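Local atomic coordinates of putative exported protein (Bordetella pertussis, PDB entry 2DVZ), a protein that binds glutamate and probably serves as the periplasmic solute receptor of a tripartite tricarboxylate-type transport system. Residues G30-I35 with N196-M201; I81-T86 with V241-L246; V109-N114 with A282-T287; V119-K124 with R210-A215. All coordinates share one frame; numbering follows the deposited sequence.

How the contacts relate
From the N terminus the chain first lays down 30-35 and 81-86, then the long strand 106-121, which carries 109-114 and the start of 119-124. Contact 1 is the first to close, when 196-201 returns to 30-35, and it crosses the other three. Contact 4 closes next at 210-215 and is nested inside both contact 2, closed at 241-246, and contact 3, closed at 282-287; contacts 2 and 3 cross. Strand 241-248 lies between strands 78-82 and 106-121, so contacts 2 and 3 adjoin in one sheet, and strand 106-121 runs on from contact 3 to contact 4. Contacts 1 and 2 both touch the bound glutamate, and Asn-196 and Thr-33 pack on Tyr-243.

Contact 1 of 4, residues G30-I35 with N196-M201; sequences GGSTDI and NLPSSM. With GLU (glutamic acid), chain G.
The ligand atom GLU OE1 is gripped twice by Thr-33: OG1 reaches it at 2.6 Å and the backbone N at 3.2 Å. With chi1 at -38°, Thr-33 OG1 stands beside its own N, so that both donors converge on one oxygen. Gly-31, the N-cap of helix 32-48, lies under the same carboxylate with its CA 3.6 Å from GLU OE2, and the helix end would be expected to stabilise the negative charge. The next residue turns to the other segment. Ser-32 OG accepts the N-H of Ser-199 at 3.2 Å, a bent bond of 140°. Alongside it, water 1 takes the N-H of Ser-32 and donates to Ser-199 OG, which is also bonded to Asp-195. Ser-32 CB packs on Asn-196 CB (3.8 Å) and on the Pro-198 ring, while one turn on Ile-35 lays its CD1 against Ser-199 CA at 3.7 Å. The contact is buried, and helices 32-48 and 197-205 meet across it beside the ligand. The first turn of helix 32-48 receiving the side-chain carboxylate of the ligand is consistent with the cleft of a periplasmic binding protein in its ligand-bound form.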
# COMPACT_ATOMS: atom_id res chain seq x y z
N GLY A 30 -6.04 -10.28 0.71
CA GLY A 30 -6.56 -9.73 1.93
C GLY A 30 -5.71 -8.62 2.49
O GLY A 30 -5.89 -8.24 3.64
N GLY A 31 -4.76 -8.13 1.70
CA GLY A 31 -4.08 -6.87 2.05
C GLY A 31 -4.84 -5.74 1.38
O GLY A 31 -5.86 -6.00 0.73
N SER A 32 -4.36 -4.51 1.51
CA SER A 32 -5.04 -3.38 0.92
C SER A 32 -4.97 -3.40 -0.63
O SER A 32 -5.94 -3.01 -1.29
CB SER A 32 -4.47 -2.05 1.47
OG SER A 32 -4.55 -2.01 2.89
N THR A 33 -3.83 -3.79 -1.20
CA THR A 33 -3.70 -3.93 -2.64
C THR A 33 -4.78 -4.84 -3.19
O THR A 33 -5.53 -4.43 -4.06
CB THR A 33 -2.31 -4.51 -3.05
OG1 THR A 33 -1.29 -3.97 -2.19
CG2 THR A 33 -2.02 -4.21 -4.50
N ASP A 34 -4.87 -6.05 -2.67
CA ASP A 34 -5.96 -6.98 -2.98
C ASP A 34 -7.37 -6.40 -2.75
O ASP A 34 -8.26 -6.53 -3.60
CB ASP A 34 -5.78 -8.24 -2.15
CG ASP A 34 -6.67 -9.40 -2.62
OD1 ASP A 34 -6.58 -9.78 -3.82
OD2 ASP A 34 -7.41 -9.96 -1.77
N ILE A 35 -7.59 -5.75 -1.61
CA ILE A 35 -8.88 -5.14 -1.34
C ILE A 35 -9.34 -4.11 -2.37
O ILE A 35 -10.47 -4.19 -2.88
CB ILE A 35 -8.99 -4.52 0.09
CG1 ILE A 35 -8.96 -5.64 1.14
CG2 ILE A 35 -10.33 -3.69 0.21
CD1 ILE A 35 -8.56 -5.21 2.52
N ASN A 196 -1.23 -0.50 5.78
CA ASN A 196 -2.04 0.39 5.00
C ASN A 196 -3.40 0.17 5.60
O ASN A 196 -3.78 -0.96 5.89
CB ASN A 196 -2.03 0.03 3.49
CG ASN A 196 -0.64 -0.49 2.98
OD1 ASN A 196 -0.51 -1.66 2.63
ND2 ASN A 196 0.36 0.38 2.95
N LEU A 197 -4.14 1.25 5.78
CA LEU A 197 -5.36 1.23 6.58
C LEU A 197 -6.46 0.23 6.15
O LEU A 197 -6.98 -0.48 7.00
CB LEU A 197 -5.87 2.68 6.84
CG LEU A 197 -7.06 2.94 7.80
CD1 LEU A 197 -6.98 2.13 9.17
CD2 LEU A 197 -7.21 4.44 8.01
N PRO A 198 -6.81 0.15 4.84
CA PRO A 198 -7.91 -0.76 4.45
C PRO A 198 -7.92 -2.21 4.99
O PRO A 198 -9.01 -2.72 5.27
CB PRO A 198 -7.87 -0.73 2.91
CG PRO A 198 -7.32 0.63 2.64
CD PRO A 198 -6.31 0.89 3.67
N SER A 199 -6.76 -2.88 5.09
CA SER A 199 -6.72 -4.28 5.58
C SER A 199 -6.86 -4.40 7.10
O SER A 199 -7.35 -5.42 7.62
CB SER A 199 -5.46 -5.04 5.12
OG SER A 199 -4.33 -4.19 5.08
N SER A 200 -6.42 -3.37 7.82
CA SER A 200 -6.55 -3.35 9.25
C SER A 200 -7.91 -2.78 9.65
O SER A 200 -8.38 -3.05 10.73
CB SER A 200 -5.41 -2.52 9.86
OG SER A 200 -4.17 -3.23 9.81
N MSE A 201 -8.52 -1.98 8.78
CA MSE A 201 -9.80 -1.32 9.10
C MSE A 201 -10.91 -2.18 9.71
O MSE A 201 -11.46 -1.76 10.72
CB MSE A 201 -10.36 -0.46 7.94
CG MSE A 201 -11.62 0.35 8.34
SE MSE A 201 -11.20 1.76 9.73
CE MSE A 201 -10.70 3.25 8.56
N GLU G . 2.67 -2.88 1.58
CA GLU G . 1.90 -2.81 0.33
C GLU G . 1.87 -1.40 -0.24
O GLU G . 0.84 -0.73 -0.38
CB GLU G . 0.52 -3.43 0.49
CG GLU G . 0.57 -4.76 1.26
CD GLU G . -0.51 -5.74 0.88
OE1 GLU G . -1.30 -5.38 -0.01
OE2 GLU G . -0.56 -6.88 1.46
OXT GLU G . 2.93 -0.91 -0.65
O HOH W 1 -2.07 -3.57 3.14

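Contact 2 of 4, residues I81-T86 with V241-L246. With GLU (glutamic acid), chain G.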
# COMPACT_ATOMS: atom_id res chain seq x y z
N ILE A 81 -1.12 -3.86 -10.35
CA ILE A 81 -1.43 -2.82 -9.38
C ILE A 81 -0.16 -2.18 -8.87
O ILE A 81 0.67 -2.87 -8.26
CB ILE A 81 -2.28 -3.36 -8.19
CG1 ILE A 81 -3.53 -4.08 -8.70
CG2 ILE A 81 -2.73 -2.20 -7.26
CD1 ILE A 81 -4.46 -3.17 -9.55
N ALA A 82 -0.01 -0.87 -9.12
CA ALA A 82 1.13 -0.10 -8.60
C ALA A 82 0.90 0.11 -7.13
O ALA A 82 -0.23 0.36 -6.69
CB ALA A 82 1.28 1.25 -9.31
N THR A 83 1.99 -0.00 -6.36
CA THR A 83 1.98 0.19 -4.93
C THR A 83 3.25 0.93 -4.64
O THR A 83 4.17 0.91 -5.47
CB THR A 83 2.02 -1.14 -4.16
OG1 THR A 83 3.27 -1.77 -4.41
CG2 THR A 83 0.87 -2.07 -4.55
N VAL A 84 3.33 1.58 -3.47
CA VAL A 84 4.55 2.28 -3.11
C VAL A 84 5.71 1.29 -2.87
O VAL A 84 6.87 1.64 -3.07
CB VAL A 84 4.34 3.31 -1.93
CG1 VAL A 84 5.65 3.99 -1.58
CG2 VAL A 84 3.32 4.39 -2.32
N SER A 85 5.40 0.07 -2.43
CA SER A 85 6.42 -0.95 -2.27
C SER A 85 7.08 -1.22 -3.62
O SER A 85 8.30 -1.22 -3.74
CB SER A 85 5.81 -2.25 -1.70
OG SER A 85 5.45 -2.07 -0.33
N THR A 86 6.26 -1.42 -4.64
CA THR A 86 6.77 -1.87 -5.95
C THR A 86 7.34 -0.73 -6.80
O THR A 86 8.25 -0.94 -7.59
CB THR A 86 5.73 -2.72 -6.72
OG1 THR A 86 4.49 -2.00 -6.82
CG2 THR A 86 5.47 -4.06 -5.99
N VAL A 241 0.06 6.44 1.26
CA VAL A 241 0.42 5.70 0.05
C VAL A 241 -0.72 5.85 -1.00
O VAL A 241 -1.57 6.77 -0.90
CB VAL A 241 0.77 4.21 0.38
CG1 VAL A 241 1.94 4.15 1.33
CG2 VAL A 241 -0.45 3.41 0.92
N TRP A 242 -0.71 4.97 -2.00
CA TRP A 242 -1.70 4.98 -3.07
C TRP A 242 -1.65 3.64 -3.80
O TRP A 242 -0.70 2.86 -3.64
CB TRP A 242 -1.56 6.16 -4.07
CG TRP A 242 -0.14 6.58 -4.52
CD1 TRP A 242 0.41 7.81 -4.36
CD2 TRP A 242 0.86 5.78 -5.21
NE1 TRP A 242 1.68 7.84 -4.89
CE2 TRP A 242 1.98 6.62 -5.44
CE3 TRP A 242 0.91 4.44 -5.65
CZ2 TRP A 242 3.18 6.16 -6.06
CZ3 TRP A 242 2.13 3.96 -6.27
CH2 TRP A 242 3.24 4.84 -6.47
N TYR A 243 -2.72 3.38 -4.55
CA TYR A 243 -2.88 2.20 -5.39
C TYR A 243 -3.33 2.61 -6.78
O TYR A 243 -4.24 3.40 -6.92
CB TYR A 243 -3.89 1.21 -4.74
CG TYR A 243 -3.35 0.78 -3.41
CD1 TYR A 243 -2.48 -0.33 -3.33
CD2 TYR A 243 -3.63 1.51 -2.24
CE1 TYR A 243 -1.91 -0.71 -2.11
CE2 TYR A 243 -3.10 1.12 -1.01
CZ TYR A 243 -2.23 0.03 -0.94
OH TYR A 243 -1.68 -0.34 0.27
N GLY A 244 -2.69 2.06 -7.81
CA GLY A 244 -3.06 2.42 -9.17
C GLY A 244 -2.86 1.31 -10.18
O GLY A 244 -2.50 0.18 -9.83
N LEU A 245 -3.09 1.64 -11.45
CA LEU A 245 -3.12 0.65 -12.49
C LEU A 245 -1.95 0.89 -13.44
O LEU A 245 -1.67 2.01 -13.82
CB LEU A 245 -4.48 0.68 -13.21
CG LEU A 245 -4.78 -0.49 -14.16
CD1 LEU A 245 -4.82 -1.92 -13.50
CD2 LEU A 245 -6.07 -0.22 -14.85
N LEU A 246 -1.27 -0.19 -13.80
CA LEU A 246 -0.07 -0.16 -14.64
C LEU A 246 -0.27 -1.10 -15.79
O LEU A 246 -0.88 -2.18 -15.65
CB LEU A 246 1.15 -0.66 -13.84
CG LEU A 246 1.56 0.16 -12.61
CD1 LEU A 246 2.69 -0.56 -11.82
CD2 LEU A 246 1.93 1.68 -12.94
N GLU G . 2.67 -2.88 1.58
CA GLU G . 1.90 -2.81 0.33
C GLU G . 1.87 -1.40 -0.24
O GLU G . 0.84 -0.73 -0.38
CB GLU G . 0.52 -3.43 0.49
CG GLU G . 0.57 -4.76 1.26
CD GLU G . -0.51 -5.74 0.88
OE1 GLU G . -1.30 -5.38 -0.01
OE2 GLU G . -0.56 -6.88 1.46
OXT GLU G . 2.93 -0.91 -0.65
O HOH W 2 1.14 1.55 -1.81
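Ala-82 and Gly-244 form an antiparallel hydrogen-bonded pair, with Ala-82 N to Gly-244 O at 2.8 Å and Gly-244 N to Ala-82 O at 3.2 Å; side chains of both segments pack around this pair. Trp-242 holds CG in the crowded position between its N and carbonyl carbon (chi1 41°), which swings the indole back beneath Val-84. There Val-84 CG2, anti to its carbonyl carbon, sits squarely over the six-membered ring, 3.9 Å from the centroid, a CH-pi contact; the same methyl also touches Val-241 CB. Ala-82 lies at the edge of the indole, and its CB is pressed tightly on Leu-246 CD1 at 3.4 Å. Phe-291 meets the indole edge-to-face. Tyr-243 swings CG beside its own N (chi1 -62°), and its ring edge faces Ile-81 CG2 while its OH gives GLU O a short but weak bond of 2.6 Å. Water 2 also donates to GLU O, and it ties Val-84 N to Trp-242 O. The other carboxylate oxygen, GLU OXT, takes two bonds from Ser-85, from OG at 2.8 Å and from N at 3.2 Å. At the N-cap of helix 84-93, Thr-83 OG1 shares a 2.7 Å hydrogen bond with Thr-86 OG1. A strand running into a helix whose first turn receives the alpha-carboxylate, across from a tyrosine on the neighbouring strand, forms one wall of this glutamate pocket.

Contact 3 of 4, residues V109-N114 with A282-T287; sequences VTNFAN and APSGNT
Asn-286 is held at both ends: its carbonyl by the tip of Thr-110, and its own tip by the backbone of Asn-111. Thr-110 carries OG1 anti to its own N (chi1 -160°) and donates a hydrogen bond to Asn-286 O at 2.6 Å, in the carbonyl plane and on a lone pair. Asn-286 folds the other way: with CG in the crowded position between N and carbonyl carbon (chi1 64°), its OD1 comes back to receive Asn-111 N at 3.0 Å, while ND2 binds Glu-294. Next along the strand, Gly-285, at positive phi, donates its N-H to Asn-111 O at 2.6 Å, almost along the C=O axis. This loop continues an antiparallel pairing of strands 106-121 and 281-283, in which Asn-114 and Ala-282 exchange two N-H...O bonds and Ser-284 N adds one to Phe-112 O. On its other edge the long strand bulges twice against strand 241-248, classic beta bulges with Phe-112 and Ala-113 opposite Tyr-243 and Val-109 and Thr-110 opposite Leu-245. Ser-284 points CB toward the strand, 3.1 Å from Asn-111 O and 3.7 Å from Asn-111 CG. Its OG lies 2.5 Å from water 3, which accepts from Asn-114 ND2 at 3.0 Å. Phe-112 turns away from the loop and packs on Ile-36, Val-40 and Met-44 of helix 32-48.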
# COMPACT_ATOMS: atom_id res chain seq x y z
N VAL A 109 -1.42 3.99 -15.91
CA VAL A 109 -2.75 4.22 -16.41
C VAL A 109 -3.44 5.30 -15.54
O VAL A 109 -3.88 6.34 -16.07
CB VAL A 109 -3.56 2.90 -16.43
CG1 VAL A 109 -4.99 3.18 -16.82
CG2 VAL A 109 -2.88 1.89 -17.41
N THR A 110 -3.51 5.05 -14.23
CA THR A 110 -4.19 5.91 -13.27
C THR A 110 -3.97 5.46 -11.83
O THR A 110 -3.83 4.26 -11.52
CB THR A 110 -5.72 6.02 -13.56
OG1 THR A 110 -6.25 7.20 -12.93
CG2 THR A 110 -6.46 4.77 -13.10
N ASN A 111 -3.92 6.46 -10.95
CA ASN A 111 -4.00 6.26 -9.52
C ASN A 111 -5.47 6.06 -9.16
O ASN A 111 -6.29 6.96 -9.34
CB ASN A 111 -3.37 7.46 -8.82
CG ASN A 111 -3.40 7.38 -7.31
OD1 ASN A 111 -4.03 6.50 -6.71
ND2 ASN A 111 -2.71 8.31 -6.68
N PHE A 112 -5.79 4.86 -8.68
CA PHE A 112 -7.12 4.56 -8.14
C PHE A 112 -7.42 5.38 -6.89
O PHE A 112 -8.46 6.06 -6.79
CB PHE A 112 -7.22 3.11 -7.70
CG PHE A 112 -7.28 2.11 -8.84
CD1 PHE A 112 -7.52 2.51 -10.17
CD2 PHE A 112 -7.13 0.74 -8.56
CE1 PHE A 112 -7.60 1.57 -11.22
CE2 PHE A 112 -7.24 -0.23 -9.61
CZ PHE A 112 -7.46 0.18 -10.93
N ALA A 113 -6.54 5.30 -5.91
CA ALA A 113 -6.86 5.93 -4.61
C ALA A 113 -5.62 6.28 -3.84
O ALA A 113 -4.58 5.58 -3.87
CB ALA A 113 -7.74 5.03 -3.77
N ASN A 114 -5.75 7.39 -3.13
CA ASN A 114 -4.82 7.69 -2.09
C ASN A 114 -5.25 7.01 -0.80
O ASN A 114 -6.43 6.97 -0.49
CB ASN A 114 -4.71 9.20 -1.98
CG ASN A 114 -4.01 9.80 -3.17
OD1 ASN A 114 -2.81 9.60 -3.37
ND2 ASN A 114 -4.74 10.56 -3.94
N ALA A 282 -9.22 7.56 -0.50
CA ALA A 282 -9.92 8.59 -1.21
C ALA A 282 -9.63 8.40 -2.69
O ALA A 282 -8.46 8.24 -3.07
CB ALA A 282 -9.42 9.96 -0.75
N PRO A 283 -10.69 8.47 -3.53
CA PRO A 283 -10.48 8.24 -4.99
C PRO A 283 -9.54 9.27 -5.61
O PRO A 283 -9.54 10.43 -5.22
CB PRO A 283 -11.89 8.37 -5.59
CG PRO A 283 -12.80 9.00 -4.45
CD PRO A 283 -12.11 8.73 -3.15
N SER A 284 -8.74 8.85 -6.59
CA SER A 284 -7.95 9.76 -7.41
C SER A 284 -8.49 9.79 -8.88
O SER A 284 -9.24 10.69 -9.25
CB SER A 284 -6.47 9.36 -7.32
OG SER A 284 -5.64 10.28 -7.99
N GLY A 285 -8.16 8.78 -9.69
CA GLY A 285 -8.61 8.74 -11.07
C GLY A 285 -7.98 9.88 -11.85
O GLY A 285 -8.62 10.47 -12.72
N ASN A 286 -6.72 10.17 -11.51
CA ASN A 286 -5.91 11.19 -12.18
C ASN A 286 -5.37 10.66 -13.52
O ASN A 286 -5.65 9.53 -13.91
CB ASN A 286 -4.79 11.66 -11.25
CG ASN A 286 -3.78 10.55 -10.92
OD1 ASN A 286 -3.95 9.42 -11.35
ND2 ASN A 286 -2.72 10.88 -10.16
N THR A 287 -4.58 11.47 -14.22
CA THR A 287 -4.13 11.11 -15.56
C THR A 287 -2.90 10.24 -15.45
O THR A 287 -2.24 10.25 -14.39
CB THR A 287 -3.82 12.34 -16.41
OG1 THR A 287 -2.74 13.07 -15.81
CG2 THR A 287 -5.03 13.23 -16.53
O HOH W 3 -3.97 11.52 -6.63

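Contact 4 of 4, residues V119-K124 with R210-A215; sequences VAVNPK and RAMAIA
A classic beta bulge marks the antiparallel pairing of strands 106-121 and 210-215, where Met-212 and Ala-213 both face Val-119. Val-119 N donates to Ala-213 O and Val-119 O accepts Met-212 N, the latter at 2.7 Å and nearly along the C=O axis. Past the bulge the register is shifted by one, and Val-121 and Arg-210 exchange two bonds, with Val-121 N to Arg-210 O at 2.7 Å. Arg-210 leaves the strand with CG anti to its N (chi1 160°) and bends at chi3 (68°), so the guanidinium comes round to the loop that follows strand 106-121. There NH2 donates to Pro-123 O at 2.8 Å; this oxygen lies near the guanidinium plane, while the donor stands above the plane of the proline carbonyl. NE binds Ala-127 O, giving the group a second hold. An Asx turn, Asn-122 OD1 receiving Lys-124 N at 3.0 Å, shapes the same loop. On the face that carries Val-119 and Val-121, Val-119 CG1, in the crowded position, crosses Met-212 CB obliquely (4.0 Å), and Val-121 CG1 meets the selenomethionine's CG at about a right angle. Phe-133 of helix 130-138 packs on Val-119, Val-121 and Met-212, and strand 192-196 pairs with the other edge of strand 106-121, through Ala-120 and Ile-193.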
# COMPACT_ATOMS: atom_id res chain seq x y z
N VAL A 119 -0.45 2.73 12.30
CA VAL A 119 0.25 1.87 13.26
C VAL A 119 -0.80 1.39 14.28
O VAL A 119 -1.48 2.19 14.93
CB VAL A 119 1.55 2.52 13.90
CG1 VAL A 119 1.27 3.83 14.68
CG2 VAL A 119 2.32 1.51 14.77
N ALA A 120 -0.94 0.08 14.38
CA ALA A 120 -1.90 -0.48 15.28
C ALA A 120 -1.26 -1.49 16.22
O ALA A 120 -0.11 -2.00 15.98
CB ALA A 120 -3.08 -1.10 14.48
N VAL A 121 -1.96 -1.74 17.33
CA VAL A 121 -1.48 -2.67 18.33
C VAL A 121 -2.54 -3.75 18.61
O VAL A 121 -3.75 -3.56 18.40
CB VAL A 121 -0.92 -2.00 19.65
CG1 VAL A 121 0.26 -1.14 19.37
CG2 VAL A 121 -1.99 -1.19 20.40
N ASN A 122 -2.06 -4.88 19.06
CA ASN A 122 -2.95 -5.84 19.69
C ASN A 122 -3.59 -5.15 20.93
O ASN A 122 -2.91 -4.44 21.66
CB ASN A 122 -2.18 -7.13 20.06
CG ASN A 122 -3.07 -8.17 20.71
OD1 ASN A 122 -3.35 -8.09 21.92
ND2 ASN A 122 -3.54 -9.11 19.92
N PRO A 123 -4.89 -5.39 21.18
CA PRO A 123 -5.57 -4.67 22.28
C PRO A 123 -5.02 -4.91 23.69
O PRO A 123 -5.19 -4.05 24.58
CB PRO A 123 -7.01 -5.15 22.17
CG PRO A 123 -7.14 -5.78 20.75
CD PRO A 123 -5.78 -6.33 20.48
N LYS A 124 -4.33 -6.02 23.92
CA LYS A 124 -3.67 -6.23 25.21
C LYS A 124 -2.42 -5.34 25.40
O LYS A 124 -1.86 -5.29 26.51
CB LYS A 124 -3.34 -7.70 25.43
CG LYS A 124 -4.59 -8.61 25.65
CD LYS A 124 -5.15 -8.48 27.09
CE LYS A 124 -6.11 -9.59 27.46
NZ LYS A 124 -7.41 -9.57 26.72
N ARG A 210 -6.16 -2.03 17.96
CA ARG A 210 -6.28 -0.62 18.33
C ARG A 210 -5.28 0.21 17.54
O ARG A 210 -4.07 -0.03 17.61
CB ARG A 210 -6.09 -0.43 19.87
CG ARG A 210 -5.71 0.99 20.35
CD ARG A 210 -6.07 1.27 21.90
NE ARG A 210 -5.20 0.46 22.77
CZ ARG A 210 -5.52 -0.69 23.37
NH1 ARG A 210 -6.74 -1.20 23.29
NH2 ARG A 210 -4.57 -1.33 24.06
N ALA A 211 -5.79 1.19 16.80
CA ALA A 211 -4.96 2.07 15.99
C ALA A 211 -4.36 3.20 16.85
O ALA A 211 -5.07 3.87 17.62
CB ALA A 211 -5.77 2.64 14.85
N MSE A 212 -3.05 3.40 16.72
CA MSE A 212 -2.39 4.42 17.50
C MSE A 212 -2.27 5.76 16.80
O MSE A 212 -2.35 6.81 17.44
CB MSE A 212 -1.00 3.93 17.98
CG MSE A 212 -1.08 2.82 19.02
SE MSE A 212 -1.89 3.31 20.77
CE MSE A 212 -3.76 2.94 20.39
N ALA A 213 -2.03 5.70 15.49
CA ALA A 213 -1.95 6.87 14.60
C ALA A 213 -2.21 6.43 13.17
O ALA A 213 -2.03 5.28 12.84
CB ALA A 213 -0.58 7.52 14.70
N ILE A 214 -2.65 7.35 12.33
CA ILE A 214 -2.85 7.09 10.90
C ILE A 214 -1.97 8.08 10.15
O ILE A 214 -1.68 9.17 10.68
CB ILE A 214 -4.35 7.21 10.40
CG1 ILE A 214 -4.95 8.59 10.69
CG2 ILE A 214 -5.23 6.10 10.96
CD1 ILE A 214 -6.25 8.87 9.91
N ALA A 215 -1.50 7.69 8.96
CA ALA A 215 -0.80 8.64 8.08
C ALA A 215 -1.78 9.21 7.02
O ALA A 215 -2.22 8.53 6.11
CB ALA A 215 0.45 8.02 7.46